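Local coordinates for ribonucleoside-diphosphate reductase (Pseudomonas aeruginosa, PDB 5IM3), which probably reduces ribonucleoside diphosphates to 2'-deoxyribonucleoside diphosphates for DNA synthesis, under allosteric control by nucleotides, including dATP bound at an N-terminal ATP cone, at residues 585-593 / 869-877; 99-110 / 119-127. All coordinates share one frame; numbering follows the deposited sequence.

Contact 1 (585-593 / 869-877); sequences NLCTEITLN and WIDQAQSLN
Cys-587, Glu-589 and Thr-591 meet Gln-872, Ala-873 and Ser-875 in a buried loop-to-loop contact inside the barrel domain, where the two segments run nearly antiparallel. Loop 585-593 precedes strand 600-608; loop 869-877 leads into strand 878-881. Three hydrogen bonds join them. Ser-875 OG donates to Cys-587 O at 2.7 Å, coming from above the carbonyl plane. Ala-873 N reaches Glu-589 O at 3.0 Å, also out of plane and in a bent hydrogen bond, while the methyl of Ala-873 rests against the same peptide. The third bond is straighter: Thr-591 N points at Gln-872 OE1 over 3.1 Å (163°) and uses an in-plane lone pair of the amide. The extended chain of Gln-872 (chi2 -158°) runs alongside Thr-591, oppositely directed, and its extension carries OE1 to Thr-591 N; Ile-590 CG2 flanks OE1 at 3.3 Å.

Glu-589 CB packs 3.4 Å from Ser-875 OG, and a bend at chi2 (-74°) returns the carboxylate to its own loop, where Asn-585 ND2 gives it two weak hydrogen bonds. Asn-585 OD1 in turn accepts from Glu-589 N (3.0 Å) and Ile-590 N, tying the turn together. A water donates to Thr-588 OG1 and Gln-874 O and accepts from Leu-876 N. Beyond the pair, Ile-769 bonds the backbone of Ala-873 and Ser-875, and Ile-590 packs on Leu-375 and Cys-602. The Asn-Leu-Cys-Thr-Glu sequence is consistent with the finger loop of ribonucleotide reductases, which in relatives threads the ten-stranded alpha-beta barrel and carries the radical-bearing cysteine.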
loop_
_atom_site.group_PDB
_atom_site.type_symbol
_atom_site.label_atom_id
_atom_site.label_comp_id
_atom_site.label_asym_id
_atom_site.label_seq_id
_atom_site.Cartn_x
_atom_site.Cartn_y
_atom_site.Cartn_z
ATOM N N ASN A 585 36.647 16.062 -1.612
ATOM C CA ASN A 585 37.042 15.360 -2.821
ATOM C C ASN A 585 36.039 14.255 -3.142
ATOM O O ASN A 585 34.961 14.161 -2.540
ATOM C CB ASN A 585 38.460 14.807 -2.670
ATOM C CG ASN A 585 38.537 13.671 -1.672
ATOM O OD1 ASN A 585 37.996 13.760 -0.569
ATOM N ND2 ASN A 585 39.199 12.585 -2.061
ATOM N N LEU A 586 36.405 13.416 -4.112
ATOM C CA LEU A 586 35.543 12.316 -4.528
ATOM C C LEU A 586 35.156 11.419 -3.353
ATOM O O LEU A 586 34.032 10.907 -3.299
ATOM C CB LEU A 586 36.245 11.501 -5.616
ATOM C CG LEU A 586 35.526 10.246 -6.120
ATOM C CD1 LEU A 586 34.168 10.587 -6.727
ATOM C CD2 LEU A 586 36.392 9.515 -7.134
ATOM N N CYS A 587 36.073 11.215 -2.406
ATOM C CA CYS A 587 35.868 10.271 -1.314
ATOM C C CYS A 587 35.630 10.948 0.032
ATOM O O CYS A 587 35.466 10.252 1.038
ATOM C CB CYS A 587 37.067 9.319 -1.231
ATOM S SG CYS A 587 37.332 8.383 -2.762
ATOM N N THR A 588 35.620 12.282 0.075
ATOM C CA THR A 588 35.133 13.072 1.211
ATOM C C THR A 588 36.034 12.979 2.440
ATOM O O THR A 588 35.545 13.023 3.566
ATOM C CB THR A 588 33.696 12.688 1.592
ATOM O OG1 THR A 588 33.687 11.437 2.292
ATOM C CG2 THR A 588 32.817 12.597 0.350
ATOM N N GLU A 589 37.354 12.877 2.254
ATOM C CA GLU A 589 38.293 12.935 3.368
ATOM C C GLU A 589 39.333 14.038 3.221
ATOM O O GLU A 589 40.149 14.222 4.132
ATOM C CB GLU A 589 39.009 11.585 3.548
ATOM C CG GLU A 589 40.230 11.345 2.645
ATOM C CD GLU A 589 39.861 11.049 1.208
ATOM O OE1 GLU A 589 38.664 11.133 0.861
ATOM O OE2 GLU A 589 40.775 10.722 0.424
ATOM N N ILE A 590 39.327 14.776 2.114
ATOM C CA ILE A 590 40.342 15.780 1.817
ATOM C C ILE A 590 39.721 17.164 1.953
ATOM O O ILE A 590 38.585 17.389 1.521
ATOM C CB ILE A 590 40.920 15.568 0.404
ATOM C CG1 ILE A 590 41.501 14.155 0.279
ATOM C CG2 ILE A 590 41.970 16.618 0.086
ATOM C CD1 ILE A 590 42.636 13.854 1.250
ATOM N N THR A 591 40.478 18.098 2.552
ATOM C CA THR A 591 40.009 19.473 2.756
ATOM C C THR A 591 41.175 20.410 2.430
ATOM O O THR A 591 41.908 20.857 3.315
ATOM C CB THR A 591 39.485 19.696 4.177
ATOM O OG1 THR A 591 40.503 19.364 5.129
ATOM C CG2 THR A 591 38.254 18.845 4.443
ATOM N N LEU A 592 41.334 20.709 1.141
ATOM C CA LEU A 592 42.411 21.554 0.646
ATOM C C LEU A 592 41.839 22.743 -0.120
ATOM O O LEU A 592 40.746 22.670 -0.687
ATOM C CB LEU A 592 43.355 20.758 -0.263
ATOM C CG LEU A 592 44.061 19.554 0.365
ATOM C CD1 LEU A 592 44.820 18.776 -0.700
ATOM C CD2 LEU A 592 45.000 19.990 1.479
ATOM N N ASN A 593 42.599 23.837 -0.137
ATOM C CA ASN A 593 42.181 25.049 -0.830
ATOM C C ASN A 593 42.238 24.872 -2.344
ATOM O O ASN A 593 43.062 24.127 -2.879
ATOM C CB ASN A 593 43.067 26.231 -0.438
ATOM C CG ASN A 593 42.904 26.634 1.011
ATOM O OD1 ASN A 593 41.944 26.247 1.675
ATOM N ND2 ASN A 593 43.844 27.430 1.508
ATOM N N TRP A 869 42.284 15.002 15.999
ATOM C CA TRP A 869 43.713 14.998 15.746
ATOM C C TRP A 869 44.058 15.098 14.269
ATOM O O TRP A 869 45.213 15.381 13.936
ATOM C CB TRP A 869 44.329 13.724 16.333
ATOM C CG TRP A 869 43.867 13.455 17.734
ATOM C CD1 TRP A 869 42.976 12.501 18.138
ATOM C CD2 TRP A 869 44.258 14.162 18.916
ATOM N NE1 TRP A 869 42.796 12.566 19.498
ATOM C CE2 TRP A 869 43.570 13.580 19.999
ATOM C CE3 TRP A 869 45.124 15.230 19.163
ATOM C CZ2 TRP A 869 43.727 14.026 21.310
ATOM C CZ3 TRP A 869 45.279 15.671 20.466
ATOM C CH2 TRP A 869 44.582 15.071 21.521
ATOM N N ILE A 870 43.095 14.882 13.384
ATOM C CA ILE A 870 43.328 14.899 11.948
ATOM C C ILE A 870 43.126 16.323 11.443
ATOM O O ILE A 870 42.136 16.981 11.790
ATOM C CB ILE A 870 42.389 13.908 11.239
ATOM C CG1 ILE A 870 42.654 12.486 11.750
ATOM C CG2 ILE A 870 42.557 13.978 9.726
ATOM C CD1 ILE A 870 41.639 11.457 11.300
ATOM N N ASP A 871 44.071 16.810 10.634
ATOM C CA ASP A 871 43.939 18.159 10.089
ATOM C C ASP A 871 43.012 18.204 8.879
ATOM O O ASP A 871 42.383 19.237 8.638
ATOM C CB ASP A 871 45.311 18.747 9.731
ATOM C CG ASP A 871 46.234 17.747 9.061
ATOM O OD1 ASP A 871 45.778 16.644 8.702
ATOM O OD2 ASP A 871 47.426 18.070 8.895
ATOM N N GLN A 872 42.897 17.118 8.126
ATOM C CA GLN A 872 41.934 17.017 7.036
ATOM C C GLN A 872 40.687 16.294 7.554
ATOM O O GLN A 872 40.173 16.706 8.598
ATOM C CB GLN A 872 42.598 16.368 5.823
ATOM C CG GLN A 872 43.869 17.056 5.362
ATOM C CD GLN A 872 44.195 16.755 3.912
ATOM O OE1 GLN A 872 43.384 16.997 3.017
ATOM N NE2 GLN A 872 45.383 16.218 3.675
ATOM N N ALA A 873 40.178 15.259 6.895
ATOM C CA ALA A 873 38.943 14.600 7.311
ATOM C C ALA A 873 39.146 13.090 7.210
ATOM O O ALA A 873 40.275 12.588 7.191
ATOM C CB ALA A 873 37.763 15.113 6.472
ATOM N N GLN A 874 38.042 12.343 7.157
ATOM C CA GLN A 874 38.098 10.892 7.043
ATOM C C GLN A 874 36.853 10.391 6.327
ATOM O O GLN A 874 35.743 10.864 6.589
ATOM C CB GLN A 874 38.218 10.228 8.424
ATOM C CG GLN A 874 37.150 10.642 9.417
ATOM C CD GLN A 874 37.494 10.254 10.844
ATOM O OE1 GLN A 874 37.713 9.079 11.150
ATOM N NE2 GLN A 874 37.551 11.246 11.726
ATOM N N SER A 875 37.049 9.435 5.419
ATOM C CA SER A 875 35.933 8.829 4.701
ATOM C C SER A 875 35.136 7.942 5.649
ATOM O O SER A 875 35.650 6.933 6.147
ATOM C CB SER A 875 36.445 8.020 3.514
ATOM O OG SER A 875 37.161 8.845 2.623
ATOM N N LEU A 876 33.883 8.307 5.891
ATOM C CA LEU A 876 33.074 7.684 6.935
ATOM C C LEU A 876 31.791 7.133 6.325
ATOM O O LEU A 876 30.818 7.870 6.140
ATOM C CB LEU A 876 32.760 8.683 8.042
ATOM C CG LEU A 876 32.054 8.093 9.263
ATOM C CD1 LEU A 876 32.944 7.070 9.960
ATOM C CD2 LEU A 876 31.651 9.199 10.222
ATOM N N ASN A 877 31.782 5.839 6.025
ATOM C CA ASN A 877 30.547 5.165 5.662
ATOM C C ASN A 877 29.724 4.895 6.914
ATOM O O ASN A 877 30.267 4.573 7.974
ATOM C CB ASN A 877 30.841 3.859 4.931
ATOM C CG ASN A 877 31.476 4.086 3.582
ATOM O OD1 ASN A 877 31.107 5.008 2.855
ATOM N ND2 ASN A 877 32.451 3.254 3.244
HETATM O O HOH W 1 33.165 10.952 5.006
HETATM O O HOH W 2 39.858 20.942 7.352
#

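Contact 2 (99-110 / 119-127). With DTP (2'-deoxyadenosine 5'-triphosphate), chain D; DTP (2'-deoxyadenosine 5'-triphosphate), chain C.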
loop_
_atom_site.group_PDB
_atom_site.type_symbol
_atom_site.label_atom_id
_atom_site.label_comp_id
_atom_site.label_asym_id
_atom_site.label_seq_id
_atom_site.Cartn_x
_atom_site.Cartn_y
_atom_site.Cartn_z
ATOM N N GLU A 99 22.506 -53.697 -2.308
ATOM C CA GLU A 99 22.539 -52.656 -1.284
ATOM C C GLU A 99 21.407 -51.656 -1.474
ATOM O O GLU A 99 20.959 -51.035 -0.503
ATOM C CB GLU A 99 23.890 -51.939 -1.308
ATOM C CG GLU A 99 25.085 -52.860 -1.110
ATOM C CD GLU A 99 25.098 -53.518 0.258
ATOM O OE1 GLU A 99 24.733 -52.850 1.248
ATOM O OE2 GLU A 99 25.468 -54.709 0.341
ATOM N N GLU A 100 20.936 -51.486 -2.711
ATOM C CA GLU A 100 19.793 -50.615 -2.961
ATOM C C GLU A 100 18.540 -51.149 -2.280
ATOM O O GLU A 100 17.676 -50.368 -1.865
ATOM C CB GLU A 100 19.579 -50.478 -4.470
ATOM C CG GLU A 100 19.031 -49.132 -4.924
ATOM C CD GLU A 100 19.196 -48.911 -6.420
ATOM O OE1 GLU A 100 20.158 -49.456 -7.003
ATOM O OE2 GLU A 100 18.362 -48.196 -7.015
ATOM N N ILE A 101 18.433 -52.471 -2.143
ATOM C CA ILE A 101 17.292 -53.079 -1.469
ATOM C C ILE A 101 17.446 -52.976 0.043
ATOM O O ILE A 101 16.488 -52.656 0.756
ATOM C CB ILE A 101 17.138 -54.542 -1.922
ATOM C CG1 ILE A 101 17.069 -54.605 -3.453
ATOM C CG2 ILE A 101 15.903 -55.176 -1.270
ATOM C CD1 ILE A 101 17.079 -55.983 -4.001
ATOM N N GLN A 102 18.647 -53.263 0.553
ATOM C CA GLN A 102 18.900 -53.137 1.985
ATOM C C GLN A 102 18.550 -51.739 2.480
ATOM O O GLN A 102 17.976 -51.580 3.564
ATOM C CB GLN A 102 20.365 -53.461 2.287
ATOM C CG GLN A 102 20.744 -54.927 2.119
ATOM C CD GLN A 102 20.342 -55.775 3.311
ATOM O OE1 GLN A 102 19.159 -55.895 3.635
ATOM N NE2 GLN A 102 21.330 -56.367 3.975
ATOM N N ASP A 103 18.882 -50.713 1.694
ATOM C CA ASP A 103 18.577 -49.345 2.095
ATOM C C ASP A 103 17.074 -49.107 2.157
ATOM O O ASP A 103 16.582 -48.452 3.083
ATOM C CB ASP A 103 19.236 -48.357 1.131
ATOM C CG ASP A 103 20.716 -48.166 1.411
ATOM O OD1 ASP A 103 21.285 -48.957 2.192
ATOM O OD2 ASP A 103 21.310 -47.222 0.847
ATOM N N GLN A 104 16.326 -49.631 1.181
ATOM C CA GLN A 104 14.878 -49.446 1.189
ATOM C C GLN A 104 14.213 -50.264 2.287
ATOM O O GLN A 104 13.160 -49.867 2.797
ATOM C CB GLN A 104 14.296 -49.806 -0.178
ATOM C CG GLN A 104 14.628 -48.797 -1.270
ATOM C CD GLN A 104 14.006 -47.434 -1.018
ATOM O OE1 GLN A 104 12.890 -47.332 -0.508
ATOM N NE2 GLN A 104 14.730 -46.377 -1.372
ATOM N N VAL A 105 14.804 -51.398 2.668
ATOM C CA VAL A 105 14.282 -52.163 3.796
ATOM C C VAL A 105 14.425 -51.361 5.083
ATOM O O VAL A 105 13.480 -51.255 5.875
ATOM C CB VAL A 105 14.988 -53.528 3.896
ATOM C CG1 VAL A 105 14.712 -54.189 5.248
ATOM C CG2 VAL A 105 14.538 -54.440 2.760
ATOM N N GLU A 106 15.611 -50.793 5.315
ATOM C CA GLU A 106 15.801 -49.939 6.483
ATOM C C GLU A 106 14.825 -48.773 6.463
ATOM O O GLU A 106 14.273 -48.397 7.503
ATOM C CB GLU A 106 17.238 -49.419 6.539
ATOM C CG GLU A 106 18.290 -50.481 6.840
ATOM C CD GLU A 106 19.703 -49.914 6.885
ATOM O OE1 GLU A 106 19.876 -48.701 6.622
ATOM O OE2 GLU A 106 20.645 -50.682 7.186
ATOM N N LEU A 107 14.595 -48.191 5.284
ATOM C CA LEU A 107 13.683 -47.058 5.182
ATOM C C LEU A 107 12.282 -47.443 5.642
ATOM O O LEU A 107 11.652 -46.719 6.420
ATOM C CB LEU A 107 13.663 -46.536 3.744
ATOM C CG LEU A 107 12.721 -45.361 3.458
ATOM C CD1 LEU A 107 13.079 -44.147 4.309
ATOM C CD2 LEU A 107 12.741 -45.000 1.979
ATOM N N ALA A 108 11.781 -48.590 5.176
ATOM C CA ALA A 108 10.431 -49.012 5.535
ATOM C C ALA A 108 10.315 -49.262 7.035
ATOM O O ALA A 108 9.352 -48.825 7.676
ATOM C CB ALA A 108 10.048 -50.265 4.747
ATOM N N LEU A 109 11.288 -49.974 7.612
ATOM C CA LEU A 109 11.292 -50.185 9.057
ATOM C C LEU A 109 11.313 -48.858 9.805
ATOM O O LEU A 109 10.609 -48.688 10.809
ATOM C CB LEU A 109 12.494 -51.037 9.461
ATOM C CG LEU A 109 12.390 -52.545 9.217
ATOM C CD1 LEU A 109 13.772 -53.190 9.244
ATOM C CD2 LEU A 109 11.474 -53.188 10.250
ATOM N N MET A 110 12.109 -47.901 9.323
ATOM C CA MET A 110 12.281 -46.641 10.037
ATOM C C MET A 110 11.033 -45.771 9.955
ATOM O O MET A 110 10.614 -45.187 10.961
ATOM C CB MET A 110 13.489 -45.893 9.481
ATOM C CG MET A 110 14.819 -46.524 9.840
ATOM S SD MET A 110 16.191 -45.630 9.099
ATOM C CE MET A 110 17.585 -46.618 9.639
ATOM N N ARG A 119 17.272 -50.334 14.142
ATOM C CA ARG A 119 18.654 -50.100 14.545
ATOM C C ARG A 119 19.430 -51.409 14.642
ATOM O O ARG A 119 20.621 -51.454 14.318
ATOM C CB ARG A 119 18.703 -49.340 15.873
ATOM C CG ARG A 119 18.592 -50.203 17.116
ATOM C CD ARG A 119 18.424 -49.344 18.363
ATOM N NE ARG A 119 19.400 -48.258 18.436
ATOM C CZ ARG A 119 20.635 -48.382 18.918
ATOM N NH1 ARG A 119 21.066 -49.553 19.372
ATOM N NH2 ARG A 119 21.447 -47.331 18.939
ATOM N N ASP A 120 18.779 -52.485 15.083
ATOM C CA ASP A 120 19.464 -53.771 15.109
ATOM C C ASP A 120 19.633 -54.327 13.703
ATOM O O ASP A 120 20.582 -55.076 13.442
ATOM C CB ASP A 120 18.712 -54.751 16.008
ATOM C CG ASP A 120 18.881 -54.425 17.480
ATOM O OD1 ASP A 120 20.041 -54.312 17.927
ATOM O OD2 ASP A 120 17.862 -54.256 18.184
ATOM N N TYR A 121 18.738 -53.960 12.784
ATOM C CA TYR A 121 18.946 -54.287 11.378
ATOM C C TYR A 121 20.181 -53.572 10.843
ATOM O O TYR A 121 21.035 -54.183 10.191
ATOM C CB TYR A 121 17.706 -53.913 10.564
ATOM C CG TYR A 121 17.665 -54.533 9.187
ATOM C CD1 TYR A 121 18.388 -53.990 8.136
ATOM C CD2 TYR A 121 16.896 -55.663 8.936
ATOM C CE1 TYR A 121 18.356 -54.556 6.877
ATOM C CE2 TYR A 121 16.853 -56.235 7.678
ATOM C CZ TYR A 121 17.585 -55.677 6.653
ATOM O OH TYR A 121 17.549 -56.242 5.398
ATOM N N VAL A 122 20.295 -52.271 11.127
ATOM C CA VAL A 122 21.464 -51.502 10.708
ATOM C C VAL A 122 22.733 -52.104 11.299
ATOM O O VAL A 122 23.710 -52.365 10.586
ATOM C CB VAL A 122 21.305 -50.024 11.113
ATOM C CG1 VAL A 122 22.642 -49.286 11.035
ATOM C CG2 VAL A 122 20.273 -49.335 10.235
ATOM N N ILE A 123 22.737 -52.322 12.616
ATOM C CA ILE A 123 23.937 -52.800 13.299
ATOM C C ILE A 123 24.408 -54.114 12.690
ATOM O O ILE A 123 25.576 -54.261 12.307
ATOM C CB ILE A 123 23.665 -52.944 14.809
ATOM C CG1 ILE A 123 23.552 -51.558 15.454
ATOM C CG2 ILE A 123 24.755 -53.784 15.487
ATOM C CD1 ILE A 123 22.967 -51.577 16.858
ATOM N N TYR A 124 23.505 -55.092 12.604
ATOM C CA TYR A 124 23.861 -56.391 12.045
ATOM C C TYR A 124 24.354 -56.250 10.611
ATOM O O TYR A 124 25.371 -56.839 10.230
ATOM C CB TYR A 124 22.658 -57.331 12.114
ATOM C CG TYR A 124 22.914 -58.716 11.558
ATOM C CD1 TYR A 124 22.816 -58.968 10.194
ATOM C CD2 TYR A 124 23.246 -59.771 12.396
ATOM C CE1 TYR A 124 23.046 -60.228 9.683
ATOM C CE2 TYR A 124 23.476 -61.038 11.893
ATOM C CZ TYR A 124 23.373 -61.259 10.536
ATOM O OH TYR A 124 23.601 -62.514 10.021
ATOM N N ARG A 125 23.642 -55.469 9.798
ATOM C CA ARG A 125 24.052 -55.286 8.411
ATOM C C ARG A 125 25.436 -54.658 8.326
ATOM O O ARG A 125 26.221 -54.985 7.427
ATOM C CB ARG A 125 23.032 -54.423 7.670
ATOM C CG ARG A 125 23.448 -54.060 6.250
ATOM C CD ARG A 125 22.542 -53.001 5.675
ATOM N NE ARG A 125 23.063 -52.467 4.424
ATOM C CZ ARG A 125 22.538 -51.426 3.785
ATOM N NH1 ARG A 125 21.473 -50.806 4.282
ATOM N NH2 ARG A 125 23.074 -51.008 2.649
ATOM N N GLU A 126 25.750 -53.738 9.241
ATOM C CA GLU A 126 27.061 -53.101 9.210
ATOM C C GLU A 126 28.142 -54.065 9.678
ATOM O O GLU A 126 29.260 -54.055 9.152
ATOM C CB GLU A 126 27.059 -51.838 10.071
ATOM C CG GLU A 126 28.237 -50.910 9.802
ATOM C CD GLU A 126 28.206 -50.316 8.408
ATOM O OE1 GLU A 126 27.107 -50.245 7.812
ATOM O OE2 GLU A 126 29.282 -49.922 7.906
ATOM N N ALA A 127 27.822 -54.908 10.663
ATOM C CA ALA A 127 28.778 -55.910 11.120
ATOM C C ALA A 127 29.197 -56.825 9.980
ATOM O O ALA A 127 30.379 -57.161 9.846
ATOM C CB ALA A 127 28.180 -56.726 12.266
HETATM P PG DTP D . 26.164 -61.576 4.454
HETATM O O1G DTP D . 25.186 -62.314 3.683
HETATM O O2G DTP D . 26.660 -62.307 5.661
HETATM O O3G DTP D . 27.332 -61.107 3.639
HETATM P PB DTP D . 23.979 -59.767 5.080
HETATM O O1B DTP D . 23.275 -60.046 3.817
HETATM O O2B DTP D . 23.887 -58.285 5.414
HETATM O O3B DTP D . 25.496 -60.240 4.998
HETATM P PA DTP D . 22.627 -62.055 6.201
HETATM O O1A DTP D . 22.906 -62.818 7.435
HETATM O O2A DTP D . 23.048 -62.830 4.942
HETATM O O3A DTP D . 23.372 -60.650 6.252
HETATM O "O5'" DTP D . 21.128 -61.617 6.022
HETATM C "C5'" DTP D . 20.385 -61.160 7.163
HETATM C "C4'" DTP D . 19.791 -59.790 6.938
HETATM O "O4'" DTP D . 18.609 -59.655 7.755
HETATM C "C3'" DTP D . 20.715 -58.618 7.302
HETATM O "O3'" DTP D . 20.878 -57.742 6.187
HETATM C "C2'" DTP D . 19.990 -57.894 8.437
HETATM C "C1'" DTP D . 18.906 -58.859 8.883
HETATM N N9 DTP D . 19.269 -59.729 10.000
HETATM C C8 DTP D . 19.576 -61.064 9.988
HETATM N N7 DTP D . 19.916 -61.545 11.160
HETATM C C5 DTP D . 19.823 -60.449 12.004
HETATM C C6 DTP D . 20.057 -60.291 13.383
HETATM N N6 DTP D . 20.518 -61.263 14.174
HETATM N N1 DTP D . 19.842 -59.072 13.919
HETATM C C2 DTP D . 19.433 -58.082 13.121
HETATM N N3 DTP D . 19.199 -58.106 11.809
HETATM C C4 DTP D . 19.415 -59.326 11.304
HETATM P PG DTP C . 23.471 -64.545 1.183
HETATM O O1G DTP C . 22.597 -65.739 1.121
HETATM O O2G DTP C . 23.215 -63.683 2.432
HETATM O O3G DTP C . 24.946 -64.895 1.149
HETATM P PB DTP C . 22.545 -62.103 0.086
HETATM O O1B DTP C . 23.220 -61.301 1.128
HETATM O O2B DTP C . 22.516 -61.385 -1.251
HETATM O O3B DTP C . 23.206 -63.544 -0.026
HETATM P PA DTP C . 20.611 -62.409 2.119
HETATM O O1A DTP C . 19.435 -63.274 2.327
HETATM O O2A DTP C . 21.780 -62.686 3.070
HETATM O O3A DTP C . 21.090 -62.471 0.605
HETATM O "O5'" DTP C . 20.256 -60.905 2.206
HETATM C "C5'" DTP C . 19.167 -60.497 1.373
HETATM C "C4'" DTP C . 19.093 -58.999 1.263
HETATM O "O4'" DTP C . 19.072 -58.629 -0.128
HETATM C "C3'" DTP C . 17.805 -58.421 1.831
HETATM O "O3'" DTP C . 17.953 -57.047 2.191
HETATM C "C2'" DTP C . 16.837 -58.584 0.666
HETATM C "C1'" DTP C . 17.723 -58.544 -0.574
HETATM N N9 DTP C . 17.475 -59.629 -1.521
HETATM C C8 DTP C . 17.980 -60.901 -1.518
HETATM N N7 DTP C . 17.491 -61.675 -2.456
HETATM C C5 DTP C . 16.604 -60.851 -3.131
HETATM C C6 DTP C . 15.758 -61.072 -4.233
HETATM N N6 DTP C . 15.578 -62.271 -4.798
HETATM N N1 DTP C . 15.031 -60.024 -4.682
HETATM C C2 DTP C . 15.138 -58.851 -4.051
HETATM N N3 DTP C . 15.872 -58.538 -2.983
HETATM C C4 DTP C . 16.591 -59.584 -2.572
#
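Asp-103 OD1 is gripped end-on by two nitrogens of one guanidinium, Arg-125 NH1 and NH2, each 2.8 Å away, with OD1 in the guanidinium plane. Arg-125 NH2 also makes a salt bridge to Glu-99 OE1 at 2.8 Å, tilted a little from that plane, and NH1 one to Glu-106 OE2, weak as a hydrogen bond, completing a salt-bridge network. Fully extended from CG to NE, with CG anti to the backbone N (chi1 174°), the arginine crosses to the other helix as a knob among Glu-99, Gln-102, Asp-103 and Glu-106. Gln-102 CB covers one guanidinium face, 3.3 Å from CZ of Arg-125.

The two helices are an antiparallel pair of the ATP cone (158°, axes 10.2 Å apart), and the flank carrying Ile-101, Gln-102, Tyr-121 and Tyr-124 faces two bound dATP molecules. Gln-102 NE2 donates an almost straight bond (173°) to O3' of the chain D dATP at 2.6 Å, though the amide's exact position is doubtful. Tyr-121 is a second knob, among Gln-102, Val-105, Glu-106 and Leu-109, and its ring lays one face against C2' of that deoxyribose. Tyr-124 covers the same nucleotide's adenine, while its OH bonds O1A at 2.7 Å. Glu-99 OE2 makes a salt bridge to Arg-37; Glu-106 OE1 makes one to Arg-119 and a hydrogen bond with Gln-115, both of the second subunit.

In the fold
Contact 1 and contact 2 belong to different domains and lie on opposite sides of the chain's centre. Their own centres are 69 Å apart and their nearest atoms about 51 Å, so neither touches the other. Contact 1 is set in the barrel, about 18 Å from the chain's centre, away from the bound nucleotides but probably at the catalytic centre, if its loop matches the finger loop of relatives. Contact 2 lies in the N-terminal ATP cone, about 53 Å from that centre, and helps form the walls around a pair of dATP molecules, with a magnesium ion about 6 Å from the side chain of Gln-102. Its helices also meet a second subunit, consistent with nucleotide binding in the cone acting on the distant barrel through subunit arrangement.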